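Local coordinates for protein aldose 1-epimerase (Caenorhabditis elegans, PDB 1LUR) that probably interconverts the alpha and beta anomers of aldose sugars as an aldose 1-epimerase (mutarotase) of the GalM family, at residues I155-T160 and L167-H172; T271-I276 and Y327-V332. One frame throughout, in Å; residues are numbered along the deposited sequence.

Contact 1 of 2, residues I155-T160 and L167-H172; sequences IEHHAT and LALTNH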
# COMPACT_ATOMS: atom_id res chain seq x y z
N ILE A 155 6.73 -5.52 -6.73
CA ILE A 155 6.55 -5.92 -5.35
C ILE A 155 5.78 -7.23 -5.38
O ILE A 155 4.68 -7.31 -5.93
CB ILE A 155 5.71 -4.93 -4.51
CG1 ILE A 155 6.36 -3.55 -4.47
CG2 ILE A 155 5.57 -5.46 -3.08
CD1 ILE A 155 5.61 -2.55 -3.60
N GLU A 156 6.38 -8.27 -4.82
CA GLU A 156 5.74 -9.58 -4.79
C GLU A 156 5.37 -9.86 -3.35
O GLU A 156 6.15 -9.59 -2.44
CB GLU A 156 6.68 -10.66 -5.28
CG GLU A 156 7.02 -10.58 -6.74
CD GLU A 156 8.19 -11.49 -7.08
OE1 GLU A 156 8.08 -12.72 -6.85
OE2 GLU A 156 9.21 -10.96 -7.56
N HIS A 157 4.18 -10.41 -3.15
CA HIS A 157 3.69 -10.76 -1.83
C HIS A 157 3.43 -12.26 -1.86
O HIS A 157 2.62 -12.73 -2.64
CB HIS A 157 2.39 -9.99 -1.54
CG HIS A 157 2.60 -8.54 -1.23
ND1 HIS A 157 1.56 -7.64 -1.16
CD2 HIS A 157 3.72 -7.85 -0.92
CE1 HIS A 157 2.04 -6.45 -0.83
NE2 HIS A 157 3.34 -6.55 -0.67
N HIS A 158 4.15 -13.01 -1.03
CA HIS A 158 3.99 -14.45 -0.97
C HIS A 158 3.82 -14.92 0.47
O HIS A 158 4.32 -14.28 1.39
CB HIS A 158 5.21 -15.14 -1.58
CG HIS A 158 5.20 -16.63 -1.45
ND1 HIS A 158 4.41 -17.44 -2.23
CD2 HIS A 158 5.86 -17.45 -0.60
CE1 HIS A 158 4.59 -18.70 -1.88
NE2 HIS A 158 5.47 -18.74 -0.89
N ALA A 159 3.14 -16.04 0.66
CA ALA A 159 2.94 -16.57 2.01
C ALA A 159 2.35 -17.97 2.04
O ALA A 159 1.70 -18.41 1.10
CB ALA A 159 2.04 -15.62 2.82
N THR A 160 2.60 -18.65 3.16
CA THR A 160 2.11 -20.00 3.40
C THR A 160 1.75 -20.05 4.88
O THR A 160 2.10 -19.13 5.64
CB THR A 160 3.19 -21.06 3.10
OG1 THR A 160 4.37 -20.78 3.85
CG2 THR A 160 3.53 -21.06 1.62
N LEU A 167 -5.26 -13.46 5.51
CA LEU A 167 -4.08 -12.72 5.07
C LEU A 167 -4.45 -11.86 3.87
O LEU A 167 -4.85 -12.36 2.80
CB LEU A 167 -2.91 -13.65 4.72
CG LEU A 167 -1.57 -12.90 4.60
CD1 LEU A 167 -1.05 -12.55 5.99
CD2 LEU A 167 -0.54 -13.74 3.87
N ALA A 168 -4.33 -10.55 4.05
CA ALA A 168 -4.64 -9.60 2.99
C ALA A 168 -3.65 -8.47 3.19
O ALA A 168 -3.82 -7.62 4.07
CB ALA A 168 -6.07 -9.11 3.14
N LEU A 169 -2.60 -8.47 2.38
CA LEU A 169 -1.57 -7.45 2.48
C LEU A 169 -1.68 -6.31 1.48
O LEU A 169 -2.55 -6.31 0.61
CB LEU A 169 -0.20 -8.10 2.28
CG LEU A 169 0.06 -9.47 2.92
CD1 LEU A 169 1.37 -10.04 2.41
CD2 LEU A 169 0.09 -9.33 4.44
N THR A 170 -0.77 -5.36 1.64
CA THR A 170 -0.66 -4.19 0.78
C THR A 170 0.63 -3.47 1.10
O THR A 170 1.35 -3.84 2.03
CB THR A 170 -1.83 -3.18 0.91
OG1 THR A 170 -1.82 -2.32 -0.24
CG2 THR A 170 -1.67 -2.29 2.16
N ASN A 171 0.95 -2.47 0.28
CA ASN A 171 2.16 -1.66 0.45
C ASN A 171 1.61 -0.27 0.73
O ASN A 171 0.77 0.24 -0.02
CB ASN A 171 3.01 -1.65 -0.82
CG ASN A 171 4.17 -0.68 -0.72
OD1 ASN A 171 4.03 0.50 -1.02
ND2 ASN A 171 5.31 -1.17 -0.24
N HIS A 172 2.09 0.36 1.80
CA HIS A 172 1.59 1.68 2.15
C HIS A 172 2.46 2.89 1.80
O HIS A 172 2.57 3.83 2.59
CB HIS A 172 1.28 1.70 3.65
CG HIS A 172 0.13 2.58 4.02
ND1 HIS A 172 0.14 3.95 3.85
CD2 HIS A 172 -1.09 2.28 4.55
CE1 HIS A 172 -1.01 4.45 4.24
NE2 HIS A 172 -1.78 3.46 4.67
O HOH W 1 5.17 -4.41 0.36
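His157 lays one face of its imidazole against Leu169, whose CD1 stands 4.1 Å from His157 CG, while the ring edge at His157 CE1 faces the backbone, 3.8 Å from Thr170 C. The ring gets there because its CG lies anti to the carbonyl carbon (chi1 -75°). Toward one end, Ile155 CD1 reaches the side-chain amide of Asn171, 3.6 Å from Asn171 ND2, the two side chains crossing at about a right angle. Toward the other, Ala159 CB and Leu167 CD2 approach to 3.4 Å, tighter than ordinary carbon contact. No direct hydrogen bond joins the segments. A water does so instead: it lies in the plane of the ring at 3.0 Å from His157 NE2, and it accepts a weak bond from Asn171 ND2 at 3.3 Å.

Farther out, the hydroxyl of Tyr273 holds His157 ND1, and Asn171 OD1 is bonded to Ala173 N. Segment 155-160 lies in the sheet with strands 138-147 and 327-337, whereas 170-171 begins strand 170-175 of the other large sheet, beside 300-305, where Thr170 OG1 bonds Pro304 O. The nearest CA pair, His157 CA to Leu169 CA, is 7.6 Å apart. With the backbones too far apart to pair, side-chain packing and one water join the segments; the buried imidazole, with a partner at each nitrogen, probably has little freedom to rotate.

Contact 2 of 2, residues T271-I276 and Y327-V332; sequences TSYPVI and YCQEIV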
# COMPACT_ATOMS: atom_id res chain seq x y z
N THR A 271 -1.74 -4.69 -11.13
CA THR A 271 -1.65 -5.57 -9.97
C THR A 271 -2.62 -6.72 -10.05
O THR A 271 -3.61 -6.68 -10.78
CB THR A 271 -1.94 -4.77 -8.67
OG1 THR A 271 -1.97 -5.67 -7.55
CG2 THR A 271 -3.28 -4.05 -8.77
N SER A 272 -2.31 -7.77 -9.30
CA SER A 272 -3.14 -8.96 -9.26
C SER A 272 -4.29 -8.71 -8.29
O SER A 272 -5.32 -9.38 -8.35
CB SER A 272 -2.32 -10.16 -8.80
OG SER A 272 -1.67 -9.88 -7.56
N TYR A 273 -4.09 -7.74 -7.40
CA TYR A 273 -5.12 -7.40 -6.41
C TYR A 273 -6.35 -6.85 -7.13
O TYR A 273 -6.24 -6.23 -8.19
CB TYR A 273 -4.60 -6.37 -5.40
CG TYR A 273 -3.64 -6.93 -4.36
CD1 TYR A 273 -2.27 -6.70 -4.44
CD2 TYR A 273 -4.11 -7.71 -3.30
CE1 TYR A 273 -1.39 -7.23 -3.49
CE2 TYR A 273 -3.23 -8.25 -2.34
CZ TYR A 273 -1.87 -8.00 -2.45
OH TYR A 273 -1.00 -8.53 -1.53
N PRO A 274 -7.55 -7.07 -6.55
CA PRO A 274 -8.81 -6.61 -7.12
C PRO A 274 -9.13 -5.14 -6.89
O PRO A 274 -9.97 -4.57 -7.59
CB PRO A 274 -9.83 -7.54 -6.47
CG PRO A 274 -9.28 -7.66 -5.08
CD PRO A 274 -7.79 -7.86 -5.33
N VAL A 275 -8.50 -4.52 -5.89
CA VAL A 275 -8.78 -3.11 -5.63
C VAL A 275 -7.51 -2.34 -5.30
O VAL A 275 -6.45 -2.92 -5.05
CB VAL A 275 -9.78 -2.92 -4.45
CG1 VAL A 275 -10.93 -3.89 -4.57
CG2 VAL A 275 -9.07 -3.08 -3.12
N ILE A 276 -7.63 -1.02 -5.31
CA ILE A 276 -6.52 -0.16 -5.00
C ILE A 276 -7.06 0.90 -4.06
O ILE A 276 -7.93 1.70 -4.45
CB ILE A 276 -5.93 0.53 -6.24
CG1 ILE A 276 -5.30 -0.50 -7.17
CG2 ILE A 276 -4.91 1.57 -5.80
CD1 ILE A 276 -4.62 0.09 -8.40
N TYR A 327 -0.24 -17.90 -0.92
CA TYR A 327 -0.75 -16.55 -1.11
C TYR A 327 0.26 -16.02 -2.13
O TYR A 327 1.47 -16.13 -1.92
CB TYR A 327 -0.64 -15.75 0.19
CG TYR A 327 -1.12 -14.32 0.08
CD1 TYR A 327 -2.39 -13.95 0.53
CD2 TYR A 327 -0.28 -13.33 -0.43
CE1 TYR A 327 -2.80 -12.62 0.48
CE2 TYR A 327 -0.68 -12.00 -0.49
CZ TYR A 327 -1.94 -11.65 -0.03
OH TYR A 327 -2.31 -10.33 -0.04
N CYS A 328 -0.23 -15.47 -3.23
CA CYS A 328 0.67 -14.96 -4.25
C CYS A 328 0.05 -13.79 -4.99
O CYS A 328 -0.88 -13.97 -5.77
CB CYS A 328 1.02 -16.08 -5.23
SG CYS A 328 2.42 -15.73 -6.32
N GLN A 329 0.56 -12.59 -4.74
CA GLN A 329 0.06 -11.38 -5.40
C GLN A 329 1.26 -10.53 -5.80
O GLN A 329 2.35 -10.70 -5.26
CB GLN A 329 -0.81 -10.56 -4.44
CG GLN A 329 -2.03 -11.28 -3.86
CD GLN A 329 -3.08 -11.63 -4.90
OE1 GLN A 329 -3.34 -10.86 -5.82
NE2 GLN A 329 -3.72 -12.79 -4.73
N GLU A 330 1.05 -9.61 -6.73
CA GLU A 330 2.14 -8.75 -7.17
C GLU A 330 1.62 -7.37 -7.57
O GLU A 330 0.44 -7.20 -7.92
CB GLU A 330 2.90 -9.37 -8.35
CG GLU A 330 2.17 -9.33 -9.68
CD GLU A 330 3.09 -9.58 -10.87
OE1 GLU A 330 2.60 -9.55 -12.02
OE2 GLU A 330 4.31 -9.81 -10.67
N ILE A 331 2.52 -6.40 -7.51
CA ILE A 331 2.21 -5.02 -7.86
C ILE A 331 3.38 -4.56 -8.71
O ILE A 331 4.53 -4.66 -8.29
CB ILE A 331 2.16 -4.12 -6.61
CG1 ILE A 331 1.19 -4.68 -5.57
CG2 ILE A 331 1.71 -2.73 -7.00
CD1 ILE A 331 1.22 -3.95 -4.23
N VAL A 332 3.08 -4.08 -9.92
CA VAL A 332 4.14 -3.61 -10.80
C VAL A 332 4.02 -2.11 -11.04
O VAL A 332 3.02 -1.65 -11.59
CB VAL A 332 4.11 -4.33 -12.17
CG1 VAL A 332 5.28 -3.87 -13.04
CG2 VAL A 332 4.17 -5.83 -11.95
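Ser272 OG sits between two partners on strand 327-332: it accepts from Glu330 N at 2.9 Å (N-H...O angle 160°) and donates to Gln329 OE1 at 2.6 Å. That second bond comes from above the amide carbonyl plane. The serine oxygen can serve both because it occupies the position between the backbone N and the carbonyl carbon (chi1 54°). Glu330 O is likewise gripped twice, by Ser272 N at 3.1 Å and by Thr271 OG1 at 2.9 Å. Thr271 OG1 in turn accepts from Tyr273 N, closing an ST turn.

The tightly packed part lies round Tyr273. Gln329 CB rests over one face of its ring, 3.8 Å from the Tyr273 ring centroid, a CH-pi contact, and Gln329 CG sits over the same ring nearer the rim; the bend at chi2 (-67°) then carries CD off toward Ser272. Ile331 CG1 meets the ring edge. Tyr273 OH and Tyr327 OH are hydrogen-bonded at 2.7 Å, with the two side chains crossing at about a right angle. Phe306 meets the Tyr273 ring edge-to-face. A phenylalanine in place of Tyr273 would probably leave Tyr327 OH and His157 ND1 without the hydroxyl they share.

The loose side is that of the Glu330 side chain, which starts away from segment 271-276 and offers little more than Glu330 CG at 4.4 Å from Ser272 OG; Ser272 and Gln329 are also partly exposed but held by their hydrogen bonds. Thr271 and Ile331 form a single antiparallel, non-hydrogen-bonded pair, after which the chain turns out of the sheet. Strand 265-271 thereby ends against 327-337, and 275-279 enters the other large sheet, a crossing from layer to layer in keeping with the beta-sandwich of the galactose mutarotase family.

The two contacts, with centres about 8 Å apart, share the sheet in which strands 152-160 and 327-337 are neighbours. Backbone pairing joins them directly, His157 N lying 2.8 Å from Gln329 O, a probable hydrogen bond. Side chains add a second tie: His157 ND1 is 2.7 Å from Tyr273 OH, so a polar chain runs from the water of contact 1 through His157 and Tyr273 to Tyr327, whose hydroxyl also bonds Leu169 N. Neither contact includes a ligand. His172, at the end of segment 167-172, meets His101, Tyr174 and Glu303, a polar cluster consistent with a nearby sugar pocket, as in other aldose 1-epimerases.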